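Local atomic coordinates of N-acetylmuramoyl-L-alanine amidase AmiD (Escherichia coli, PDB entry 3D2Y), a protein that hydrolyses the amide link between N-acetylmuramoyl residues and L-amino acids in cell-wall glycopeptides, using one catalytic zinc ion per molecule. Residues A[88-92]-A[209-213]; A[203-207]-A[223-227]; A[127-131]-A[166-171]; A[178-184]-A[253-258]. Residues are numbered along the deposited sequence.

Contact 1 (A[88-92]-A[209-213])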
loop_
_atom_site.group_PDB
_atom_site.type_symbol
_atom_site.label_atom_id
_atom_site.label_comp_id
_atom_site.label_asym_id
_atom_site.label_seq_id
_atom_site.Cartn_x
_atom_site.Cartn_y
_atom_site.Cartn_z
ATOM N N SER A 88 -11.976 -0.170 4.301
ATOM C CA SER A 88 -10.766 -0.833 3.848
ATOM C C SER A 88 -10.607 -2.188 4.527
ATOM O O SER A 88 -11.215 -2.444 5.575
ATOM C CB SER A 88 -9.518 0.041 4.136
ATOM O OG SER A 88 -9.540 0.524 5.480
ATOM N N ALA A 89 -9.804 -3.045 3.897
ATOM C CA ALA A 89 -9.520 -4.410 4.363
ATOM C C ALA A 89 -8.157 -4.894 3.829
ATOM O O ALA A 89 -7.857 -4.730 2.646
ATOM C CB ALA A 89 -10.661 -5.373 3.944
ATOM N N TRP A 90 -7.320 -5.422 4.721
ATOM C CA TRP A 90 -6.031 -6.007 4.342
ATOM C C TRP A 90 -5.625 -7.120 5.315
ATOM O O TRP A 90 -5.472 -6.887 6.532
ATOM C CB TRP A 90 -4.923 -4.929 4.269
ATOM C CG TRP A 90 -3.687 -5.466 3.658
ATOM C CD1 TRP A 90 -2.460 -5.620 4.272
ATOM C CD2 TRP A 90 -3.537 -5.966 2.319
ATOM N NE1 TRP A 90 -1.552 -6.167 3.379
ATOM C CE2 TRP A 90 -2.189 -6.410 2.185
ATOM C CE3 TRP A 90 -4.411 -6.095 1.217
ATOM C CZ2 TRP A 90 -1.701 -6.969 0.996
ATOM C CZ3 TRP A 90 -3.924 -6.672 0.028
ATOM C CH2 TRP A 90 -2.585 -7.106 -0.063
ATOM N N ARG A 91 -5.478 -8.328 4.762
ATOM C CA ARG A 91 -4.911 -9.472 5.487
ATOM C C ARG A 91 -5.633 -9.778 6.796
ATOM O O ARG A 91 -4.999 -10.074 7.822
ATOM C CB ARG A 91 -3.399 -9.238 5.704
ATOM C CG ARG A 91 -2.639 -9.498 4.437
ATOM C CD ARG A 91 -1.154 -9.272 4.548
ATOM N NE ARG A 91 -0.361 -10.327 5.183
ATOM C CZ ARG A 91 0.157 -11.403 4.567
ATOM N NH1 ARG A 91 -0.063 -11.654 3.280
ATOM N NH2 ARG A 91 0.894 -12.266 5.263
ATOM N N GLY A 92 -6.957 -9.684 6.782
ATOM C CA GLY A 92 -7.712 -9.979 8.005
ATOM C C GLY A 92 -8.188 -8.723 8.752
ATOM O O GLY A 92 -9.148 -8.797 9.512
ATOM N N ARG A 209 -6.446 -14.709 0.315
ATOM C CA ARG A 209 -5.511 -15.154 1.329
ATOM C C ARG A 209 -4.268 -14.280 1.416
ATOM O O ARG A 209 -3.707 -14.136 2.504
ATOM C CB ARG A 209 -5.098 -16.611 1.116
ATOM C CG ARG A 209 -6.241 -17.664 1.216
ATOM C CD ARG A 209 -6.811 -17.899 2.631
ATOM N NE ARG A 209 -7.589 -16.769 3.140
ATOM C CZ ARG A 209 -8.875 -16.509 2.860
ATOM N NH1 ARG A 209 -9.601 -17.310 2.094
ATOM N NH2 ARG A 209 -9.443 -15.431 3.371
ATOM N N TYR A 210 -3.859 -13.730 0.274
ATOM C CA TYR A 210 -2.739 -12.775 0.235
ATOM C C TYR A 210 -3.108 -11.453 0.946
ATOM O O TYR A 210 -2.247 -10.834 1.584
ATOM C CB TYR A 210 -2.154 -12.542 -1.177
ATOM C CG TYR A 210 -0.902 -11.653 -1.113
ATOM C CD1 TYR A 210 0.308 -12.155 -0.616
ATOM C CD2 TYR A 210 -0.951 -10.298 -1.462
ATOM C CE1 TYR A 210 1.432 -11.351 -0.545
ATOM C CE2 TYR A 210 0.205 -9.460 -1.341
ATOM C CZ TYR A 210 1.376 -10.018 -0.905
ATOM O OH TYR A 210 2.495 -9.224 -0.757
ATOM N N GLY A 211 -4.372 -11.035 0.812
ATOM C CA GLY A 211 -4.923 -10.043 1.701
ATOM C C GLY A 211 -6.074 -9.239 1.176
ATOM O O GLY A 211 -6.642 -8.440 1.923
ATOM N N TYR A 212 -6.438 -9.480 -0.089
ATOM C CA TYR A 212 -7.457 -8.682 -0.770
ATOM C C TYR A 212 -8.859 -8.962 -0.225
ATOM O O TYR A 212 -9.186 -10.065 0.086
ATOM C CB TYR A 212 -7.399 -8.848 -2.326
ATOM C CG TYR A 212 -6.187 -8.194 -2.955
ATOM C CD1 TYR A 212 -6.263 -6.930 -3.605
ATOM C CD2 TYR A 212 -4.941 -8.813 -2.856
ATOM C CE1 TYR A 212 -5.085 -6.350 -4.138
ATOM C CE2 TYR A 212 -3.814 -8.282 -3.362
ATOM C CZ TYR A 212 -3.863 -7.052 -4.035
ATOM O OH TYR A 212 -2.666 -6.528 -4.485
ATOM N N ASP A 213 -9.721 -7.947 -0.245
ATOM C CA ASP A 213 -11.092 -8.068 0.241
ATOM C C ASP A 213 -11.865 -8.828 -0.838
ATOM O O ASP A 213 -12.060 -8.308 -1.936
ATOM C CB ASP A 213 -11.662 -6.639 0.354
ATOM C CG ASP A 213 -12.973 -6.546 1.141
ATOM O OD1 ASP A 213 -13.373 -7.505 1.826
ATOM O OD2 ASP A 213 -13.598 -5.452 1.094
HETATM O O HOH W 1 -8.716 -5.289 -0.037
#
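A glycine that ends a helix can serve as the seat for an aromatic ring, and the turn after helix 200-210 of AmiD illustrates this within an aromatic cluster of Trp90, Tyr210 and Tyr212. Trp90, which loses the most area here, lays one face of its indole over Gly211: the CA of Gly211 lies 4.0 Å from the centroid of the six-membered ring of Trp90, a CH-pi contact. Gly211 has positive phi, and a CB there would clash with CG of Arg91 and with the carbonyl of Tyr210, so only glycine suits this turn. The same indole directs its edge at the face of Tyr212 in a T-shaped pair, with centroids 5.1 Å apart and planes at 79°, while Tyr210 packs obliquely against it. The hydroxyl of Tyr212 bonds Asp153 in helix 151-154, the helix that begins with the zinc ligand His151. Arg91, salt-bridged to Asp261, bonds two backbone carbonyls where helix 200-210 ends. Its backbone N donates to Gly211 O at 3.1 Å. A water also links Ala89 O to Asp213 N. From the guanidinium, Arg91 NH1 donates a hydrogen bond to Tyr210 O at 2.9 Å.

Contact 2 (A[203-207]-A[223-227])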
loop_
_atom_site.group_PDB
_atom_site.type_symbol
_atom_site.label_atom_id
_atom_site.label_comp_id
_atom_site.label_asym_id
_atom_site.label_seq_id
_atom_site.Cartn_x
_atom_site.Cartn_y
_atom_site.Cartn_z
ATOM N N LEU A 203 -8.237 -18.152 -8.586
ATOM C CA LEU A 203 -7.403 -16.957 -8.422
ATOM C C LEU A 203 -7.879 -16.073 -7.258
ATOM O O LEU A 203 -7.063 -15.601 -6.440
ATOM C CB LEU A 203 -7.270 -16.188 -9.755
ATOM C CG LEU A 203 -6.428 -14.899 -9.686
ATOM C CD1 LEU A 203 -4.946 -15.105 -9.206
ATOM C CD2 LEU A 203 -6.474 -14.083 -10.987
ATOM N N LEU A 204 -9.180 -15.839 -7.165
ATOM C CA LEU A 204 -9.714 -15.015 -6.065
ATOM C C LEU A 204 -9.453 -15.570 -4.654
ATOM O O LEU A 204 -9.221 -14.810 -3.707
ATOM C CB LEU A 204 -11.178 -14.732 -6.264
ATOM C CG LEU A 204 -11.500 -13.879 -7.491
ATOM C CD1 LEU A 204 -12.944 -14.118 -7.796
ATOM C CD2 LEU A 204 -11.252 -12.434 -7.212
ATOM N N GLU A 205 -9.481 -16.885 -4.512
ATOM C CA GLU A 205 -9.099 -17.475 -3.255
ATOM C C GLU A 205 -7.690 -17.053 -2.856
ATOM O O GLU A 205 -7.473 -16.613 -1.728
ATOM C CB GLU A 205 -9.241 -19.004 -3.270
ATOM C CG GLU A 205 -8.685 -19.636 -1.993
ATOM C CD GLU A 205 -8.653 -21.157 -2.023
ATOM O OE1 GLU A 205 -9.462 -21.777 -2.757
ATOM O OE2 GLU A 205 -7.818 -21.735 -1.302
ATOM N N LEU A 206 -6.740 -17.192 -3.782
ATOM C CA LEU A 206 -5.351 -16.835 -3.543
ATOM C C LEU A 206 -5.229 -15.335 -3.164
ATOM O O LEU A 206 -4.511 -14.971 -2.242
ATOM C CB LEU A 206 -4.492 -17.103 -4.799
ATOM C CG LEU A 206 -4.380 -18.587 -5.222
ATOM C CD1 LEU A 206 -3.537 -18.651 -6.479
ATOM C CD2 LEU A 206 -3.774 -19.522 -4.156
ATOM N N LEU A 207 -5.928 -14.480 -3.899
ATOM C CA LEU A 207 -5.878 -13.051 -3.605
ATOM C C LEU A 207 -6.459 -12.727 -2.244
ATOM O O LEU A 207 -5.871 -11.927 -1.482
ATOM C CB LEU A 207 -6.566 -12.236 -4.717
ATOM C CG LEU A 207 -5.954 -12.471 -6.094
ATOM C CD1 LEU A 207 -6.592 -11.472 -7.089
ATOM C CD2 LEU A 207 -4.419 -12.366 -6.084
ATOM N N GLN A 223 -15.364 -8.711 -9.175
ATOM C CA GLN A 223 -14.290 -9.718 -9.181
ATOM C C GLN A 223 -13.145 -9.201 -10.036
ATOM O O GLN A 223 -11.984 -9.401 -9.700
ATOM C CB GLN A 223 -14.801 -11.076 -9.720
ATOM C CG GLN A 223 -15.781 -11.831 -8.803
ATOM C CD GLN A 223 -16.359 -13.108 -9.438
ATOM O OE1 GLN A 223 -15.830 -13.627 -10.415
ATOM N NE2 GLN A 223 -17.460 -13.608 -8.879
ATOM N N ARG A 224 -13.492 -8.501 -11.129
ATOM C CA ARG A 224 -12.522 -7.799 -11.994
ATOM C C ARG A 224 -11.743 -6.691 -11.258
ATOM O O ARG A 224 -10.538 -6.588 -11.415
ATOM C CB ARG A 224 -13.184 -7.232 -13.262
ATOM C CG ARG A 224 -13.431 -8.247 -14.358
ATOM C CD ARG A 224 -13.681 -7.581 -15.726
ATOM N NE ARG A 224 -14.879 -6.745 -15.741
ATOM C CZ ARG A 224 -16.125 -7.194 -15.914
ATOM N NH1 ARG A 224 -16.378 -8.489 -16.079
ATOM N NH2 ARG A 224 -17.132 -6.330 -15.915
ATOM N N ARG A 225 -12.422 -5.876 -10.456
ATOM C CA ARG A 225 -11.745 -4.826 -9.722
ATOM C C ARG A 225 -10.705 -5.415 -8.761
ATOM O O ARG A 225 -9.611 -4.865 -8.623
ATOM C CB ARG A 225 -12.758 -3.915 -9.003
ATOM C CG ARG A 225 -13.543 -2.970 -9.938
ATOM C CD ARG A 225 -13.158 -1.471 -9.827
ATOM N NE ARG A 225 -11.846 -1.231 -9.197
ATOM C CZ ARG A 225 -11.352 -0.054 -8.793
ATOM N NH1 ARG A 225 -12.038 1.081 -8.923
ATOM N NH2 ARG A 225 -10.149 -0.037 -8.222
ATOM N N VAL A 226 -11.014 -6.545 -8.126
ATOM C CA VAL A 226 -10.029 -7.144 -7.199
ATOM C C VAL A 226 -8.783 -7.578 -7.995
ATOM O O VAL A 226 -7.654 -7.298 -7.601
ATOM C CB VAL A 226 -10.621 -8.297 -6.393
ATOM C CG1 VAL A 226 -9.549 -8.971 -5.541
ATOM C CG2 VAL A 226 -11.732 -7.783 -5.490
ATOM N N ILE A 227 -9.002 -8.226 -9.139
ATOM C CA ILE A 227 -7.903 -8.840 -9.870
ATOM C C ILE A 227 -7.094 -7.711 -10.488
ATOM O O ILE A 227 -5.859 -7.728 -10.486
ATOM C CB ILE A 227 -8.421 -9.835 -10.934
ATOM C CG1 ILE A 227 -8.949 -11.131 -10.258
ATOM C CG2 ILE A 227 -7.287 -10.218 -11.857
ATOM C CD1 ILE A 227 -9.918 -12.041 -11.114
#
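Leu203 opens the first segment with its CA-to-CB bond directed toward helix 220-234, its CD2 lying 3.9 Å from CG1 of Ile227. The next residue does most of the work on this side. Leu204 reaches across with both methyls: CD1 meets the aliphatic part of Gln223, 3.8 Å from its CG, whereas CD2 sits 4.2 Å from Val226 CG1 and 4.0 Å from Ile227 CG1. Helices 200-210 and 220-234 follow each other in the chain, their local axes approaching to 10.8 Å and crossing at 54°; with helix 245-258, which packs on Leu203, Leu206 and Leu207, they form a small three-helix group in the C-terminal part. No hydrogen bond spans the two segments; the interface depends on the fit of branched side chains. Glu205 and Leu206 lie on the far side of the turn, and Leu206 packs instead on Glu252 and Leu255. One turn after Leu203, Leu207 again faces the partner helix, its CD1 4.2 Å from Val226 CG1 and 4.0 Å from Ile227 CG1. Leu207 also packs on Ala251 of helix 245-258.

Contact 3 (A[127-131]-A[166-171])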
loop_
_atom_site.group_PDB
_atom_site.type_symbol
_atom_site.label_atom_id
_atom_site.label_comp_id
_atom_site.label_asym_id
_atom_site.label_seq_id
_atom_site.Cartn_x
_atom_site.Cartn_y
_atom_site.Cartn_z
ATOM N N ILE A 127 10.161 9.679 -6.248
ATOM C CA ILE A 127 10.488 8.312 -5.798
ATOM C C ILE A 127 11.775 8.368 -4.950
ATOM O O ILE A 127 11.884 7.742 -3.872
ATOM C CB ILE A 127 10.657 7.387 -7.051
ATOM C CG1 ILE A 127 9.349 7.358 -7.910
ATOM C CG2 ILE A 127 11.129 5.996 -6.658
ATOM C CD1 ILE A 127 8.064 6.922 -7.137
ATOM N N GLN A 128 12.735 9.176 -5.398
ATOM C CA GLN A 128 14.009 9.276 -4.685
ATOM C C GLN A 128 13.835 9.812 -3.241
ATOM O O GLN A 128 14.552 9.404 -2.309
ATOM C CB GLN A 128 15.019 10.136 -5.496
ATOM C CG GLN A 128 15.723 9.413 -6.700
ATOM C CD GLN A 128 16.088 7.937 -6.431
ATOM O OE1 GLN A 128 15.461 7.019 -6.972
ATOM N NE2 GLN A 128 17.092 7.713 -5.595
ATOM N N ALA A 129 12.892 10.740 -3.076
ATOM C CA ALA A 129 12.517 11.323 -1.776
ATOM C C ALA A 129 11.764 10.315 -0.919
ATOM O O ALA A 129 11.995 10.197 0.313
ATOM C CB ALA A 129 11.669 12.582 -2.014
ATOM N N LEU A 130 10.856 9.587 -1.572
ATOM C CA LEU A 130 10.045 8.531 -0.904
ATOM C C LEU A 130 10.856 7.422 -0.269
ATOM O O LEU A 130 10.518 6.981 0.827
ATOM C CB LEU A 130 9.069 7.944 -1.910
ATOM C CG LEU A 130 8.136 6.816 -1.457
ATOM C CD1 LEU A 130 7.317 7.225 -0.194
ATOM C CD2 LEU A 130 7.272 6.353 -2.626
ATOM N N ILE A 131 11.893 6.946 -0.959
ATOM C CA ILE A 131 12.669 5.763 -0.505
ATOM C C ILE A 131 13.191 5.875 0.959
ATOM O O ILE A 131 12.864 5.030 1.756
ATOM C CB ILE A 131 13.773 5.363 -1.579
ATOM C CG1 ILE A 131 13.072 4.813 -2.829
ATOM C CG2 ILE A 131 14.839 4.368 -0.976
ATOM C CD1 ILE A 131 13.993 4.672 -4.140
ATOM N N PHE A 166 3.084 3.257 -10.885
ATOM C CA PHE A 166 3.847 3.288 -9.633
ATOM C C PHE A 166 4.930 2.198 -9.604
ATOM O O PHE A 166 4.606 1.027 -9.801
ATOM C CB PHE A 166 2.961 3.200 -8.365
ATOM C CG PHE A 166 3.735 3.475 -7.117
ATOM C CD1 PHE A 166 4.161 2.431 -6.297
ATOM C CD2 PHE A 166 4.130 4.782 -6.816
ATOM C CE1 PHE A 166 4.964 2.721 -5.142
ATOM C CE2 PHE A 166 4.901 5.070 -5.712
ATOM C CZ PHE A 166 5.309 4.025 -4.856
ATOM N N PRO A 167 6.215 2.587 -9.366
ATOM C CA PRO A 167 7.329 1.632 -9.518
ATOM C C PRO A 167 7.589 0.682 -8.322
ATOM O O PRO A 167 8.600 0.812 -7.635
ATOM C CB PRO A 167 8.529 2.563 -9.814
ATOM C CG PRO A 167 8.207 3.837 -9.045
ATOM C CD PRO A 167 6.689 3.946 -9.004
ATOM N N TRP A 168 6.656 -0.258 -8.085
ATOM C CA TRP A 168 6.745 -1.211 -6.957
ATOM C C TRP A 168 8.016 -2.068 -6.971
ATOM O O TRP A 168 8.657 -2.251 -5.919
ATOM C CB TRP A 168 5.516 -2.112 -6.912
ATOM C CG TRP A 168 4.263 -1.409 -6.465
ATOM C CD1 TRP A 168 3.224 -1.020 -7.248
ATOM C CD2 TRP A 168 3.962 -0.938 -5.131
ATOM N NE1 TRP A 168 2.247 -0.379 -6.488
ATOM C CE2 TRP A 168 2.663 -0.335 -5.181
ATOM C CE3 TRP A 168 4.637 -0.999 -3.901
ATOM C CZ2 TRP A 168 2.038 0.223 -4.053
ATOM C CZ3 TRP A 168 4.008 -0.458 -2.757
ATOM C CH2 TRP A 168 2.710 0.156 -2.855
ATOM N N GLN A 169 8.367 -2.595 -8.153
ATOM C CA GLN A 169 9.578 -3.421 -8.301
ATOM C C GLN A 169 10.864 -2.639 -7.960
ATOM O O GLN A 169 11.725 -3.148 -7.247
ATOM C CB GLN A 169 9.692 -4.045 -9.700
ATOM C CG GLN A 169 10.490 -5.349 -9.662
ATOM C CD GLN A 169 10.787 -5.935 -11.024
ATOM O OE1 GLN A 169 10.105 -5.655 -12.016
ATOM N NE2 GLN A 169 11.799 -6.789 -11.070
ATOM N N GLN A 170 10.980 -1.410 -8.456
ATOM C CA GLN A 170 12.080 -0.530 -8.072
ATOM C C GLN A 170 12.192 -0.356 -6.549
ATOM O O GLN A 170 13.297 -0.340 -5.988
ATOM C CB GLN A 170 11.906 0.846 -8.701
ATOM C CG GLN A 170 13.105 1.693 -8.498
ATOM C CD GLN A 170 12.921 3.128 -8.876
ATOM O OE1 GLN A 170 13.635 3.986 -8.363
ATOM N NE2 GLN A 170 11.961 3.415 -9.747
ATOM N N LEU A 171 11.054 -0.194 -5.884
ATOM C CA LEU A 171 11.054 0.008 -4.441
ATOM C C LEU A 171 11.451 -1.281 -3.760
ATOM O O LEU A 171 12.137 -1.235 -2.734
ATOM C CB LEU A 171 9.674 0.418 -3.918
ATOM C CG LEU A 171 9.220 1.861 -4.090
ATOM C CD1 LEU A 171 8.235 2.209 -2.983
ATOM C CD2 LEU A 171 10.419 2.723 -4.016
HETATM O O HOH W 2 15.893 5.714 -9.192
#
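The two backbones stay well apart, with CA atoms 8.3 Å apart for Ile127 and Pro167 and 7.2 Å for Ile131 and Leu171, a spacing filled by side chains. Residues 127-131 are helical throughout; 166-171 enters helix 168-173 through Pro167, the N-cap residue and centre of an inverse gamma turn in which Trp168 N bonds Phe166 O at 3.0 Å. Ile127 points into the gap, placing CD1 3.6 Å from Pro167 CG and 3.9 Å from Phe166 CE2. Leu130 meets the edge of the Phe166 ring, its CD2 3.8 Å from CZ. This is the familiar layering of an alpha/beta fold: Leu130 and Phe166 also pack on Leu105 of strand 100-105, so helix 124-141 and the turn before helix 168-173 share one side of the mixed sheet. Phe166 lies about 8 Å, side chain to side chain, from the zinc ligand Asp161. Further along, Ile131 CG1 touches Leu171 CD2 at 3.6 Å. At the solvent margin a water lies 2.6 Å from Gln128 OE1 and 3.0 Å from Gln170 OE1.

Contact 4 (A[178-184]-A[253-258])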
loop_
_atom_site.group_PDB
_atom_site.type_symbol
_atom_site.label_atom_id
_atom_site.label_comp_id
_atom_site.label_asym_id
_atom_site.label_seq_id
_atom_site.Cartn_x
_atom_site.Cartn_y
_atom_site.Cartn_z
ATOM N N ALA A 178 6.822 -5.939 -1.035
ATOM C CA ALA A 178 6.833 -7.360 -1.460
ATOM C C ALA A 178 7.057 -7.499 -2.967
ATOM O O ALA A 178 6.548 -6.720 -3.779
ATOM C CB ALA A 178 5.483 -8.013 -1.092
ATOM N N TRP A 179 7.844 -8.484 -3.352
ATOM C CA TRP A 179 7.943 -8.834 -4.786
ATOM C C TRP A 179 8.292 -10.309 -4.858
ATOM O O TRP A 179 9.106 -10.760 -4.051
ATOM C CB TRP A 179 8.989 -7.972 -5.492
ATOM C CG TRP A 179 8.822 -7.941 -6.978
ATOM C CD1 TRP A 179 9.533 -8.679 -7.906
ATOM C CD2 TRP A 179 7.863 -7.172 -7.723
ATOM N NE1 TRP A 179 9.087 -8.383 -9.185
ATOM C CE2 TRP A 179 8.052 -7.484 -9.095
ATOM C CE3 TRP A 179 6.856 -6.254 -7.366
ATOM C CZ2 TRP A 179 7.285 -6.882 -10.123
ATOM C CZ3 TRP A 179 6.080 -5.689 -8.383
ATOM C CH2 TRP A 179 6.298 -6.009 -9.740
ATOM N N PRO A 180 7.672 -11.054 -5.808
ATOM C CA PRO A 180 7.902 -12.484 -5.969
ATOM C C PRO A 180 9.293 -12.793 -6.560
ATOM O O PRO A 180 9.842 -11.987 -7.336
ATOM C CB PRO A 180 6.787 -12.903 -6.933
ATOM C CG PRO A 180 6.517 -11.707 -7.733
ATOM C CD PRO A 180 6.710 -10.548 -6.808
ATOM N N ASP A 181 9.863 -13.935 -6.168
ATOM C CA ASP A 181 11.110 -14.385 -6.782
ATOM C C ASP A 181 10.794 -14.897 -8.180
ATOM O O ASP A 181 9.935 -15.776 -8.351
ATOM C CB ASP A 181 11.789 -15.462 -5.928
ATOM C CG ASP A 181 12.268 -14.927 -4.570
ATOM O OD1 ASP A 181 12.387 -13.686 -4.394
ATOM O OD2 ASP A 181 12.521 -15.760 -3.665
ATOM N N ALA A 182 11.485 -14.334 -9.173
ATOM C CA ALA A 182 11.231 -14.591 -10.597
ATOM C C ALA A 182 11.286 -16.072 -10.977
ATOM O O ALA A 182 10.456 -16.541 -11.759
ATOM C CB ALA A 182 12.187 -13.788 -11.447
ATOM N N GLN A 183 12.241 -16.805 -10.410
ATOM C CA GLN A 183 12.341 -18.254 -10.655
ATOM C C GLN A 183 11.118 -19.003 -10.100
ATOM O O GLN A 183 10.664 -19.989 -10.684
ATOM C CB GLN A 183 13.639 -18.836 -10.068
ATOM C CG GLN A 183 14.914 -18.226 -10.635
ATOM C CD GLN A 183 15.285 -18.783 -12.003
ATOM O OE1 GLN A 183 15.736 -19.928 -12.120
ATOM N NE2 GLN A 183 15.116 -17.968 -13.044
ATOM N N ARG A 184 10.573 -18.524 -8.984
ATOM C CA ARG A 184 9.371 -19.143 -8.436
ATOM C C ARG A 184 8.095 -18.801 -9.248
ATOM O O ARG A 184 7.200 -19.633 -9.362
ATOM C CB ARG A 184 9.224 -18.827 -6.946
ATOM C CG ARG A 184 10.445 -19.191 -6.117
ATOM C CD ARG A 184 10.780 -20.685 -6.192
ATOM N NE ARG A 184 9.751 -21.549 -5.620
ATOM C CZ ARG A 184 9.617 -22.846 -5.904
ATOM N NH1 ARG A 184 10.422 -23.426 -6.780
ATOM N NH2 ARG A 184 8.662 -23.563 -5.333
ATOM N N ALA A 253 3.534 -17.370 -5.915
ATOM C CA ALA A 253 4.895 -17.038 -5.470
ATOM C C ALA A 253 4.923 -16.022 -4.306
ATOM O O ALA A 253 5.717 -16.187 -3.356
ATOM C CB ALA A 253 5.742 -16.558 -6.617
ATOM N N LEU A 254 4.094 -14.977 -4.362
ATOM C CA LEU A 254 3.862 -14.132 -3.172
ATOM C C LEU A 254 3.427 -14.861 -1.894
ATOM O O LEU A 254 4.003 -14.641 -0.815
ATOM C CB LEU A 254 2.849 -13.015 -3.478
ATOM C CG LEU A 254 3.395 -11.935 -4.408
ATOM C CD1 LEU A 254 2.209 -11.176 -4.971
ATOM C CD2 LEU A 254 4.418 -11.014 -3.706
ATOM N N LEU A 255 2.455 -15.763 -2.022
ATOM C CA LEU A 255 2.004 -16.537 -0.890
ATOM C C LEU A 255 3.091 -17.469 -0.310
ATOM O O LEU A 255 3.262 -17.593 0.906
ATOM C CB LEU A 255 0.718 -17.306 -1.238
ATOM C CG LEU A 255 -0.545 -16.441 -1.253
ATOM C CD1 LEU A 255 -1.679 -17.169 -2.021
ATOM C CD2 LEU A 255 -0.973 -16.006 0.173
ATOM N N GLU A 256 3.826 -18.114 -1.185
ATOM C CA GLU A 256 4.964 -18.908 -0.776
ATOM C C GLU A 256 6.029 -18.123 0.022
ATOM O O GLU A 256 6.525 -18.570 1.067
ATOM C CB GLU A 256 5.563 -19.549 -2.036
ATOM C CG GLU A 256 6.811 -20.325 -1.769
ATOM C CD GLU A 256 7.323 -20.971 -3.012
ATOM O OE1 GLU A 256 6.979 -22.126 -3.232
ATOM O OE2 GLU A 256 8.035 -20.301 -3.800
ATOM N N LYS A 257 6.382 -16.944 -0.474
ATOM C CA LYS A 257 7.423 -16.130 0.142
ATOM C C LYS A 257 7.008 -15.357 1.410
ATOM O O LYS A 257 7.789 -15.269 2.370
ATOM C CB LYS A 257 8.012 -15.198 -0.917
ATOM C CG LYS A 257 9.297 -14.456 -0.502
ATOM C CD LYS A 257 9.836 -13.623 -1.658
ATOM C CE LYS A 257 11.017 -12.759 -1.200
ATOM N NZ LYS A 257 11.497 -11.785 -2.248
ATOM N N TYR A 258 5.785 -14.832 1.435
ATOM C CA TYR A 258 5.358 -13.922 2.513
ATOM C C TYR A 258 4.228 -14.469 3.385
ATOM O O TYR A 258 3.903 -13.899 4.443
ATOM C CB TYR A 258 4.922 -12.591 1.917
ATOM C CG TYR A 258 6.014 -11.908 1.157
ATOM C CD1 TYR A 258 7.028 -11.216 1.829
ATOM C CD2 TYR A 258 6.045 -11.950 -0.244
ATOM C CE1 TYR A 258 8.079 -10.587 1.128
ATOM C CE2 TYR A 258 7.055 -11.334 -0.948
ATOM C CZ TYR A 258 8.082 -10.656 -0.259
ATOM O OH TYR A 258 9.066 -9.996 -0.950
HETATM O O HOH W 3 8.555 -15.974 -4.420
#
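Arg184 and Glu256 form a two-pronged salt bridge, with NE of Arg184 2.8 Å from OE2 of Glu256 and NH2 of Arg184 3.1 Å from OE1, both nearly linear; OE1 also bonds Tyr188. Lys257 makes a second ion pair, its NZ 3.0 Å from Asp181 OD1, and donates to Trp179 O at 3.2 Å. The hydroxyl of Tyr258 accepts from the backbone N of Trp179 at 3.1 Å, so the extended backbone before helix 182-189 is held by side chains from the end of helix 245-258. One water bridges Asp181 N and Ala253 O, at 3.0 Å from each. Beneath this polar fringe the contact is apolar. Ala178 CB sits over the Tyr258 ring, 3.9 Å from its centroid, and Pro180 packs against Ala253 and Leu254, with CB 3.8 Å from Ala253 CB and CD 3.9 Å from Leu254 CD2. Tyr210 of helix 200-210 packs on Ala178 and Leu254 as well. Salt bridges thus rim an apolar interface by which the last helix, 245-258, packs on the segment leading into helix 182-189, away from the catalytic site.

Three of the four contacts share the helical C-terminal part of the chain. Contacts 1 and 2 lie 11 Å apart, centre to centre, and meet on helix 200-210, where Tyr212 N probably bonds Leu207 O at 2.9 Å. Tyr210 of contact 1 in turn packs on Ala178 and Leu254 of contact 4, while Leu206 and Leu255 join contacts 2 and 4. Contact 3 belongs to the sheet side, 23 Å from contact 1 between centres, yet touches contact 4 where Gln169 CG lies 3.3 Å from Trp179 CE2. Between side chains, Phe166 is about 8 Å from zinc ligand Asp161, Trp90 about 10 Å from zinc ligand His151, and Val226 about 12 Å from Lys159, the transition-state stabiliser.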